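Local coordinates for protein peptide ABC transporter permease (Staphylococcus hominis, PDB 6EXS) that probably couples the uptake of small peptides to protons, and binds a thioalcohol-conjugated dipeptide, a precursor of human body odour, at residues 50-55 and 108-113; 40-45 and 180-185; 64-69 and 116-121. All blocks are in the same frame, centred on the assembly; numbering follows the deposited sequence.

Interaction 1. Residues 50-55 and 108-113; sequences NGLGID and PFALFG. With OLC ((2R)-2,3-dihydroxypropyl (9Z)-octadec-9-enoate), chain E; OLC ((2R)-2,3-dihydroxypropyl (9Z)-octadec-9-enoate), chain K.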
loop_
_atom_site.group_PDB
_atom_site.type_symbol
_atom_site.label_atom_id
_atom_site.label_comp_id
_atom_site.label_asym_id
_atom_site.label_seq_id
_atom_site.Cartn_x
_atom_site.Cartn_y
_atom_site.Cartn_z
ATOM N N ASN A 50 13.067 11.760 -21.988
ATOM C CA ASN A 50 11.810 12.360 -21.502
ATOM C C ASN A 50 11.548 12.127 -19.989
ATOM O O ASN A 50 10.438 12.382 -19.484
ATOM C CB ASN A 50 10.613 11.946 -22.356
ATOM C CG ASN A 50 10.685 12.423 -23.783
ATOM O OD1 ASN A 50 11.183 13.507 -24.080
ATOM N ND2 ASN A 50 10.154 11.636 -24.700
ATOM N N GLY A 51 12.601 11.714 -19.280
ATOM C CA GLY A 51 12.593 11.521 -17.837
ATOM C C GLY A 51 12.966 12.801 -17.109
ATOM O O GLY A 51 13.127 13.853 -17.740
ATOM N N LEU A 52 13.115 12.726 -15.775
ATOM C CA LEU A 52 13.451 13.893 -14.952
ATOM C C LEU A 52 14.944 13.999 -14.611
ATOM O O LEU A 52 15.384 15.048 -14.133
ATOM C CB LEU A 52 12.579 13.977 -13.678
ATOM C CG LEU A 52 11.085 14.301 -13.873
ATOM C CD1 LEU A 52 10.321 14.225 -12.537
ATOM C CD2 LEU A 52 10.872 15.668 -14.507
ATOM N N GLY A 53 15.703 12.939 -14.889
ATOM C CA GLY A 53 17.142 12.886 -14.665
ATOM C C GLY A 53 17.575 12.956 -13.216
ATOM O O GLY A 53 18.704 13.349 -12.935
ATOM N N ILE A 54 16.681 12.578 -12.291
ATOM C CA ILE A 54 16.904 12.529 -10.839
ATOM C C ILE A 54 17.873 11.367 -10.530
ATOM O O ILE A 54 17.833 10.329 -11.200
ATOM C CB ILE A 54 15.529 12.333 -10.085
ATOM C CG1 ILE A 54 14.568 13.518 -10.333
ATOM C CG2 ILE A 54 15.701 12.080 -8.569
ATOM C CD1 ILE A 54 13.063 13.235 -9.978
ATOM N N ASP A 55 18.708 11.543 -9.498
ATOM C CA ASP A 55 19.630 10.533 -8.993
ATOM C C ASP A 55 18.842 9.262 -8.712
ATOM O O ASP A 55 17.764 9.327 -8.109
ATOM C CB ASP A 55 20.293 11.044 -7.695
ATOM C CG ASP A 55 21.025 9.995 -6.876
ATOM O OD1 ASP A 55 21.830 9.228 -7.466
ATOM O OD2 ASP A 55 20.825 9.963 -5.644
ATOM N N PRO A 108 3.509 19.817 -18.627
ATOM C CA PRO A 108 4.986 19.843 -18.637
ATOM C C PRO A 108 5.544 20.738 -17.523
ATOM O O PRO A 108 6.106 21.804 -17.789
ATOM C CB PRO A 108 5.313 20.342 -20.048
ATOM C CG PRO A 108 4.112 21.182 -20.447
ATOM C CD PRO A 108 2.957 20.860 -19.520
ATOM N N PHE A 109 5.351 20.308 -16.257
ATOM C CA PHE A 109 5.759 21.064 -15.070
ATOM C C PHE A 109 6.983 20.496 -14.357
ATOM O O PHE A 109 7.286 20.935 -13.253
ATOM C CB PHE A 109 4.571 21.224 -14.092
ATOM C CG PHE A 109 3.389 22.056 -14.561
ATOM C CD1 PHE A 109 3.561 23.096 -15.470
ATOM C CD2 PHE A 109 2.118 21.832 -14.051
ATOM C CE1 PHE A 109 2.473 23.864 -15.888
ATOM C CE2 PHE A 109 1.038 22.622 -14.450
ATOM C CZ PHE A 109 1.219 23.623 -15.374
ATOM N N ALA A 110 7.701 19.549 -14.996
ATOM C CA ALA A 110 8.929 18.912 -14.490
ATOM C C ALA A 110 8.876 18.553 -12.981
ATOM O O ALA A 110 7.991 17.798 -12.601
ATOM C CB ALA A 110 10.161 19.763 -14.829
ATOM N N LEU A 111 9.793 19.077 -12.133
ATOM C CA LEU A 111 9.831 18.758 -10.700
ATOM C C LEU A 111 8.618 19.267 -9.914
ATOM O O LEU A 111 8.180 18.585 -8.984
ATOM C CB LEU A 111 11.139 19.211 -10.031
ATOM C CG LEU A 111 12.432 18.451 -10.395
ATOM C CD1 LEU A 111 13.594 18.904 -9.507
ATOM C CD2 LEU A 111 12.264 16.940 -10.287
ATOM N N PHE A 112 8.050 20.426 -10.304
ATOM C CA PHE A 112 6.849 20.967 -9.671
ATOM C C PHE A 112 5.682 19.999 -9.894
ATOM O O PHE A 112 4.976 19.687 -8.937
ATOM C CB PHE A 112 6.498 22.385 -10.181
ATOM C CG PHE A 112 5.185 22.905 -9.628
ATOM C CD1 PHE A 112 5.136 23.563 -8.402
ATOM C CD2 PHE A 112 3.988 22.703 -10.315
ATOM C CE1 PHE A 112 3.917 24.016 -7.878
ATOM C CE2 PHE A 112 2.772 23.155 -9.788
ATOM C CZ PHE A 112 2.745 23.812 -8.577
ATOM N N GLY A 113 5.508 19.541 -11.142
ATOM C CA GLY A 113 4.468 18.598 -11.546
ATOM C C GLY A 113 4.544 17.275 -10.821
ATOM O O GLY A 113 3.509 16.661 -10.562
HETATM C C10 OLC E . -0.193 22.907 -4.937
HETATM C C9 OLC E . 0.484 22.351 -3.943
HETATM C C11 OLC E . 0.003 22.672 -6.409
HETATM C C8 OLC E . 1.608 21.362 -4.058
HETATM C C24 OLC E . 12.179 23.164 -7.783
HETATM C C12 OLC E . -1.008 23.389 -7.301
HETATM C C7 OLC E . 2.894 21.806 -3.369
HETATM C C13 OLC E . -0.905 23.002 -8.769
HETATM C C6 OLC E . 4.136 21.050 -3.824
HETATM C C5 OLC E . 4.794 21.604 -5.085
HETATM C C4 OLC E . 5.808 22.715 -4.836
HETATM C C3 OLC E . 7.226 22.235 -4.555
HETATM C C2 OLC E . 8.073 22.086 -5.817
HETATM C C21 OLC E . 11.475 20.949 -6.755
HETATM C C1 OLC E . 9.459 21.551 -5.589
HETATM C C22 OLC E . 12.554 22.008 -6.876
HETATM O O19 OLC E . 9.883 21.142 -4.538
HETATM O O25 OLC E . 12.175 22.781 -9.155
HETATM O O23 OLC E . 12.910 22.485 -5.576
HETATM O O20 OLC E . 10.170 21.582 -6.725
HETATM C C24 OLC K . 0.778 24.465 -21.094
HETATM C C5 OLC K . -4.072 23.749 -13.054
HETATM C C4 OLC K . -3.493 24.826 -13.954
HETATM C C3 OLC K . -3.144 24.318 -15.339
HETATM C C2 OLC K . -2.577 25.399 -16.251
HETATM C C21 OLC K . -1.001 25.420 -19.604
HETATM C C1 OLC K . -2.277 24.916 -17.641
HETATM C C22 OLC K . 0.386 24.823 -19.676
HETATM O O19 OLC K . -2.842 24.006 -18.193
HETATM O O25 OLC K . 2.149 24.105 -21.179
HETATM O O23 OLC K . 1.324 25.758 -19.134
HETATM O O20 OLC K . -1.297 25.638 -18.202
#

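Interaction 2. Residues 40-45 and 180-185; sequences IFYMYF and GGFLLA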
loop_
_atom_site.group_PDB
_atom_site.type_symbol
_atom_site.label_atom_id
_atom_site.label_comp_id
_atom_site.label_asym_id
_atom_site.label_seq_id
_atom_site.Cartn_x
_atom_site.Cartn_y
_atom_site.Cartn_z
ATOM N N ILE A 40 8.852 5.430 -11.317
ATOM C CA ILE A 40 10.261 5.123 -11.031
ATOM C C ILE A 40 11.155 5.392 -12.254
ATOM O O ILE A 40 12.168 6.068 -12.108
ATOM C CB ILE A 40 10.479 3.703 -10.401
ATOM C CG1 ILE A 40 11.973 3.456 -10.009
ATOM C CG2 ILE A 40 9.910 2.546 -11.264
ATOM C CD1 ILE A 40 12.544 4.303 -8.872
ATOM N N PHE A 41 10.747 4.938 -13.453
ATOM C CA PHE A 41 11.502 5.140 -14.691
ATOM C C PHE A 41 11.476 6.586 -15.143
ATOM O O PHE A 41 12.526 7.119 -15.495
ATOM C CB PHE A 41 11.036 4.181 -15.787
ATOM C CG PHE A 41 11.032 2.762 -15.286
ATOM C CD1 PHE A 41 12.221 2.121 -14.958
ATOM C CD2 PHE A 41 9.832 2.093 -15.058
ATOM C CE1 PHE A 41 12.211 0.833 -14.434
ATOM C CE2 PHE A 41 9.826 0.798 -14.557
ATOM C CZ PHE A 41 11.012 0.182 -14.225
ATOM N N TYR A 42 10.302 7.241 -15.061
ATOM C CA TYR A 42 10.138 8.653 -15.397
ATOM C C TYR A 42 11.097 9.534 -14.570
ATOM O O TYR A 42 11.674 10.464 -15.114
ATOM C CB TYR A 42 8.686 9.080 -15.158
ATOM C CG TYR A 42 8.424 10.553 -15.367
ATOM C CD1 TYR A 42 8.693 11.164 -16.592
ATOM C CD2 TYR A 42 7.856 11.331 -14.360
ATOM C CE1 TYR A 42 8.411 12.511 -16.806
ATOM C CE2 TYR A 42 7.564 12.680 -14.565
ATOM C CZ TYR A 42 7.847 13.267 -15.791
ATOM O OH TYR A 42 7.566 14.596 -16.007
ATOM N N MET A 43 11.290 9.220 -13.271
ATOM C CA MET A 43 12.193 9.963 -12.390
ATOM C C MET A 43 13.694 9.805 -12.715
ATOM O O MET A 43 14.372 10.826 -12.876
ATOM C CB MET A 43 11.923 9.619 -10.921
ATOM C CG MET A 43 10.615 10.174 -10.418
ATOM S SD MET A 43 10.448 10.026 -8.637
ATOM C CE MET A 43 10.039 8.310 -8.477
ATOM N N TYR A 44 14.229 8.554 -12.775
ATOM C CA TYR A 44 15.669 8.384 -12.976
ATOM C C TYR A 44 16.106 8.316 -14.448
ATOM O O TYR A 44 17.308 8.473 -14.709
ATOM C CB TYR A 44 16.253 7.214 -12.158
ATOM C CG TYR A 44 16.175 5.842 -12.790
ATOM C CD1 TYR A 44 15.036 5.060 -12.660
ATOM C CD2 TYR A 44 17.281 5.280 -13.427
ATOM C CE1 TYR A 44 14.966 3.785 -13.212
ATOM C CE2 TYR A 44 17.232 3.993 -13.960
ATOM C CZ TYR A 44 16.066 3.253 -13.858
ATOM O OH TYR A 44 15.979 1.989 -14.387
ATOM N N PHE A 45 15.165 8.147 -15.409
ATOM C CA PHE A 45 15.558 8.165 -16.826
ATOM C C PHE A 45 16.069 9.577 -17.165
ATOM O O PHE A 45 15.563 10.559 -16.609
ATOM C CB PHE A 45 14.417 7.746 -17.778
ATOM C CG PHE A 45 14.135 6.261 -17.969
ATOM C CD1 PHE A 45 14.687 5.309 -17.112
ATOM C CD2 PHE A 45 13.290 5.821 -18.987
ATOM C CE1 PHE A 45 14.411 3.943 -17.284
ATOM C CE2 PHE A 45 13.024 4.456 -19.165
ATOM C CZ PHE A 45 13.591 3.528 -18.316
ATOM N N GLY A 180 1.755 11.275 -21.818
ATOM C CA GLY A 180 0.665 10.565 -22.474
ATOM C C GLY A 180 0.156 9.405 -21.641
ATOM O O GLY A 180 -1.051 9.146 -21.611
ATOM N N GLY A 181 1.081 8.711 -20.968
ATOM C CA GLY A 181 0.766 7.588 -20.093
ATOM C C GLY A 181 0.065 8.029 -18.818
ATOM O O GLY A 181 -0.909 7.403 -18.393
ATOM N N PHE A 182 0.556 9.137 -18.213
ATOM C CA PHE A 182 -0.004 9.743 -17.004
ATOM C C PHE A 182 -1.362 10.370 -17.300
ATOM O O PHE A 182 -2.184 10.472 -16.396
ATOM C CB PHE A 182 0.957 10.791 -16.400
ATOM C CG PHE A 182 2.270 10.280 -15.841
ATOM C CD1 PHE A 182 2.297 9.225 -14.932
ATOM C CD2 PHE A 182 3.474 10.877 -16.194
ATOM C CE1 PHE A 182 3.509 8.754 -14.411
ATOM C CE2 PHE A 182 4.687 10.400 -15.679
ATOM C CZ PHE A 182 4.693 9.354 -14.775
ATOM N N LEU A 183 -1.599 10.787 -18.565
ATOM C CA LEU A 183 -2.883 11.331 -19.011
ATOM C C LEU A 183 -3.901 10.188 -19.113
ATOM O O LEU A 183 -5.051 10.377 -18.722
ATOM C CB LEU A 183 -2.742 12.094 -20.338
ATOM C CG LEU A 183 -4.011 12.735 -20.942
ATOM C CD1 LEU A 183 -4.596 13.836 -20.035
ATOM C CD2 LEU A 183 -3.727 13.280 -22.337
ATOM N N LEU A 184 -3.460 8.995 -19.583
ATOM C CA LEU A 184 -4.290 7.795 -19.686
ATOM C C LEU A 184 -4.759 7.343 -18.292
ATOM O O LEU A 184 -5.931 6.992 -18.137
ATOM C CB LEU A 184 -3.552 6.669 -20.437
ATOM C CG LEU A 184 -4.356 5.413 -20.842
ATOM C CD1 LEU A 184 -5.623 5.769 -21.631
ATOM C CD2 LEU A 184 -3.515 4.493 -21.702
ATOM N N ALA A 185 -3.862 7.411 -17.273
ATOM C CA ALA A 185 -4.185 7.106 -15.877
ATOM C C ALA A 185 -5.200 8.154 -15.386
ATOM O O ALA A 185 -6.193 7.777 -14.760
ATOM C CB ALA A 185 -2.931 7.123 -15.014
#

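Interaction 3. Residues 64-69 and 116-121; sequences SVYGAL and SSMFFI. With OLC ((2R)-2,3-dihydroxypropyl (9Z)-octadec-9-enoate), chain E.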
loop_
_atom_site.group_PDB
_atom_site.type_symbol
_atom_site.label_atom_id
_atom_site.label_comp_id
_atom_site.label_asym_id
_atom_site.label_seq_id
_atom_site.Cartn_x
_atom_site.Cartn_y
_atom_site.Cartn_z
ATOM N N SER A 64 9.341 4.944 -1.983
ATOM C CA SER A 64 9.058 4.403 -0.658
ATOM C C SER A 64 8.389 5.413 0.264
ATOM O O SER A 64 7.402 5.078 0.906
ATOM C CB SER A 64 10.332 3.853 -0.033
ATOM O OG SER A 64 10.706 2.663 -0.701
ATOM N N VAL A 65 8.914 6.653 0.313
ATOM C CA VAL A 65 8.383 7.748 1.134
ATOM C C VAL A 65 6.954 8.087 0.674
ATOM O O VAL A 65 6.057 8.255 1.509
ATOM C CB VAL A 65 9.355 8.962 1.161
ATOM C CG1 VAL A 65 8.723 10.193 1.811
ATOM C CG2 VAL A 65 10.662 8.598 1.861
ATOM N N TYR A 66 6.739 8.099 -0.651
ATOM C CA TYR A 66 5.447 8.332 -1.291
ATOM C C TYR A 66 4.441 7.244 -0.841
ATOM O O TYR A 66 3.345 7.585 -0.400
ATOM C CB TYR A 66 5.653 8.338 -2.817
ATOM C CG TYR A 66 4.486 8.751 -3.688
ATOM C CD1 TYR A 66 3.355 9.362 -3.143
ATOM C CD2 TYR A 66 4.512 8.536 -5.060
ATOM C CE1 TYR A 66 2.278 9.732 -3.945
ATOM C CE2 TYR A 66 3.445 8.913 -5.871
ATOM C CZ TYR A 66 2.335 9.514 -5.311
ATOM O OH TYR A 66 1.315 9.909 -6.132
ATOM N N GLY A 67 4.853 5.971 -0.912
ATOM C CA GLY A 67 4.070 4.809 -0.495
ATOM C C GLY A 67 3.738 4.845 0.985
ATOM O O GLY A 67 2.597 4.585 1.364
ATOM N N ALA A 68 4.729 5.216 1.835
ATOM C CA ALA A 68 4.575 5.364 3.287
ATOM C C ALA A 68 3.564 6.467 3.613
ATOM O O ALA A 68 2.745 6.286 4.517
ATOM C CB ALA A 68 5.921 5.690 3.927
ATOM N N LEU A 69 3.601 7.598 2.861
ATOM C CA LEU A 69 2.702 8.731 3.103
ATOM C C LEU A 69 1.270 8.441 2.725
ATOM O O LEU A 69 0.382 8.884 3.437
ATOM C CB LEU A 69 3.196 10.034 2.469
ATOM C CG LEU A 69 4.381 10.695 3.195
ATOM C CD1 LEU A 69 5.076 11.688 2.310
ATOM C CD2 LEU A 69 3.951 11.362 4.498
ATOM N N SER A 116 3.810 18.240 -6.773
ATOM C CA SER A 116 2.408 18.659 -6.638
ATOM C C SER A 116 1.458 17.474 -6.843
ATOM O O SER A 116 0.449 17.369 -6.141
ATOM C CB SER A 116 2.076 19.791 -7.598
ATOM O OG SER A 116 2.277 19.382 -8.939
ATOM N N SER A 117 1.808 16.556 -7.767
ATOM C CA SER A 117 1.070 15.313 -8.037
ATOM C C SER A 117 1.068 14.439 -6.775
ATOM O O SER A 117 0.017 13.944 -6.374
ATOM C CB SER A 117 1.734 14.554 -9.179
ATOM O OG SER A 117 1.212 13.249 -9.350
ATOM N N MET A 118 2.254 14.257 -6.154
ATOM C CA MET A 118 2.436 13.474 -4.933
ATOM C C MET A 118 1.572 14.019 -3.812
ATOM O O MET A 118 0.864 13.247 -3.187
ATOM C CB MET A 118 3.911 13.433 -4.530
ATOM C CG MET A 118 4.686 12.326 -5.224
ATOM S SD MET A 118 6.482 12.407 -5.024
ATOM C CE MET A 118 6.647 12.446 -3.162
ATOM N N PHE A 119 1.558 15.357 -3.635
ATOM C CA PHE A 119 0.777 16.090 -2.642
ATOM C C PHE A 119 -0.737 15.790 -2.759
ATOM O O PHE A 119 -1.356 15.422 -1.759
ATOM C CB PHE A 119 1.071 17.609 -2.749
ATOM C CG PHE A 119 0.157 18.523 -1.964
ATOM C CD1 PHE A 119 0.334 18.706 -0.599
ATOM C CD2 PHE A 119 -0.884 19.200 -2.591
ATOM C CE1 PHE A 119 -0.515 19.551 0.126
ATOM C CE2 PHE A 119 -1.737 20.037 -1.866
ATOM C CZ PHE A 119 -1.549 20.204 -0.513
ATOM N N PHE A 120 -1.312 15.937 -3.973
ATOM C CA PHE A 120 -2.735 15.697 -4.232
ATOM C C PHE A 120 -3.116 14.215 -4.107
ATOM O O PHE A 120 -4.189 13.904 -3.583
ATOM C CB PHE A 120 -3.151 16.278 -5.598
ATOM C CG PHE A 120 -3.288 17.785 -5.642
ATOM C CD1 PHE A 120 -4.334 18.425 -4.988
ATOM C CD2 PHE A 120 -2.399 18.557 -6.374
ATOM C CE1 PHE A 120 -4.464 19.816 -5.033
ATOM C CE2 PHE A 120 -2.524 19.949 -6.414
ATOM C CZ PHE A 120 -3.558 20.569 -5.745
ATOM N N ILE A 121 -2.229 13.295 -4.557
ATOM C CA ILE A 121 -2.509 11.863 -4.449
ATOM C C ILE A 121 -2.350 11.396 -2.986
ATOM O O ILE A 121 -3.203 10.628 -2.535
ATOM C CB ILE A 121 -1.756 10.992 -5.492
ATOM C CG1 ILE A 121 -2.307 11.297 -6.919
ATOM C CG2 ILE A 121 -1.863 9.474 -5.170
ATOM C CD1 ILE A 121 -1.367 10.957 -8.115
HETATM C C10 OLC E . -0.193 22.907 -4.937
HETATM C C9 OLC E . 0.484 22.351 -3.943
HETATM C C11 OLC E . 0.003 22.672 -6.409
HETATM C C8 OLC E . 1.608 21.362 -4.058
HETATM C C24 OLC E . 12.179 23.164 -7.783
HETATM C C12 OLC E . -1.008 23.389 -7.301
HETATM C C7 OLC E . 2.894 21.806 -3.369
HETATM C C13 OLC E . -0.905 23.002 -8.769
HETATM C C6 OLC E . 4.136 21.050 -3.824
HETATM C C5 OLC E . 4.794 21.604 -5.085
HETATM C C4 OLC E . 5.808 22.715 -4.836
HETATM C C3 OLC E . 7.226 22.235 -4.555
HETATM C C2 OLC E . 8.073 22.086 -5.817
HETATM C C21 OLC E . 11.475 20.949 -6.755
HETATM C C1 OLC E . 9.459 21.551 -5.589
HETATM C C22 OLC E . 12.554 22.008 -6.876
HETATM O O19 OLC E . 9.883 21.142 -4.538
HETATM O O25 OLC E . 12.175 22.781 -9.155
HETATM O O23 OLC E . 12.910 22.485 -5.576
HETATM O O20 OLC E . 10.170 21.582 -6.725
HETATM O O HOH W 1 2.465 10.941 -8.428
#

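Interaction 1. Residues 50-55 and 108-113
Leu52 pushes both branches of its side chain against Ala110 and Leu111, at the beginning of the helix that runs on to residue 137. The close part is made of methyls: Leu111 CD2 rests against the neighbouring Leu52 CD1, at 4.0 Å, and Ile54 CD1, at 3.8 Å. Chi1 of -70° sets Leu111 CG beside its own backbone N, and from there CD2 reaches the loop. Toward Ala110, which is exposed to solvent, the contact opens into a rim; there Leu52 CD2 lies 3.8 Å from Ala110 CA and 4.2 Å from Ala110 CB, resting on backbone as much as on the methyl. In the major facilitator fold this is where the connection between the first two membrane helices, 16-44 and 56-72, lies against the start of the fourth. Backbone bonds tie the loop to the end of helix 16-44, and Leu114 touches both Leu52 and Ile54 from one turn further on. Monoolein meets other parts of the helix start. Leu111 CB is 3.7 Å from C21 in the glycerol head of the chain E lipid, whose acyl chain bends round the Phe112 ring, touching it at C4-C5 and again at C11-C13, with CZ 3.7 Å from C11. The glycerol head of a second monoolein, chain K, brings O25 to 3.6 Å from Pro108 CG, and its O23 approaches the Phe109 ring obliquely.

Interaction 2. Residues 40-45 and 180-185
Tyr42 and Phe182 meet ring to ring, and the contact can be traced outward along the tyrosine. Its CB already touches, 4.0 Å from Phe182 CZ. At CG the nearest atom becomes Phe182 CE2, 3.8 Å away, and at CD2 the approach tightens to 3.6 Å from that same CE2. CE2 of Tyr42 still keeps 3.8 Å to Phe182 CE2, but on the other side of the ring CD1 only grazes it. Beyond this the phenol end draws clear: the OH lies 5.1 Å from Phe182 CE2. The phenylalanine thus enters over one tyrosine face, displaced toward the rim on the CD2 side, with its CE2-CZ edge leading. Chi1 of 175° carries the Tyr42 ring out from helix 16-44, anti to its backbone nitrogen, and presents that face; Phe182, with chi1 of -66°, reaches back across a CA-CA gap of 10.3 Å, so the two rings alone bridge these turns. Leu105 of helix 74-106 packs against both of them, and Phe178, at the start of helix 178-204, also meets the Tyr42 ring. With centroids 5.1 Å apart and planes inclined at 71°, the pair is a T-shaped, edge-to-face stack, buried between the first and sixth membrane helices of the N-terminal bundle of a major facilitator transporter.

Interaction 3. Residues 64-69 and 116-121
A water joins buried Tyr66 and Ser117, lying 2.8 Å from Tyr66 OH and donating a hydrogen bond to Ser117 OG, also at 2.8 Å. Ser117 OG in turn is bonded to Gly101 O of helix 74-106, so the water sits in a short polar chain that runs from one helix to a third and gives the phenol oxygen a polar partner. Ile121 CB and CG2 both pack against Tyr66 OH, at 3.3 Å. Met118 covers one face of the tyrosine ring. Its CG stands 3.5 Å from the ring centroid and only 5° off the normal, a CH-pi contact almost exactly over the centre, and Met118 SD follows at 4.5 Å from the same centroid, making a Met-aromatic contact. The tyrosine can lie under the methionine because its CG is anti to the backbone N, chi1 -172°, which carries the ring out from helix 56-72 to lie beside Met118. Phe119 and Phe120 point away from helix 56-72 and meet the chain E monoolein, Phe119 CD2 lying 3.6 Å from its C8; Phe120 also touches Leu97. The two segments run nearly parallel, their axes at 22° and 10.6 Å apart, a spacing that leaves room for the flat ring between them. Met35 and Leu39 of helix 16-44 also touch Tyr66, and Cys104 and Leu105 of helix 74-106 touch Ser117, while helix 56-72 meets helix 249-273 through Val65 and helix 430-451 through Ser64 and Ala68.

All three contacts lie in the N-terminal helical bundle, on the same side of the chain's centre. Interactions 1 and 2, with centres about 10 Å apart, are joined directly: Leu52 N probably bonds to Tyr42 O at 2.8 Å and Gly53 N to Phe45 O at 2.9 Å. Interaction 3 is centred about 15 Å from each of the others; it shares helix 110-137 and the chain E monoolein with interaction 1. It also lies deepest, about 11 Å from the chain's centre against 24 and 19 Å for interactions 1 and 2, and the Tyr66 side chain is about 12 Å from the bound conjugated peptide, outside its direct pocket.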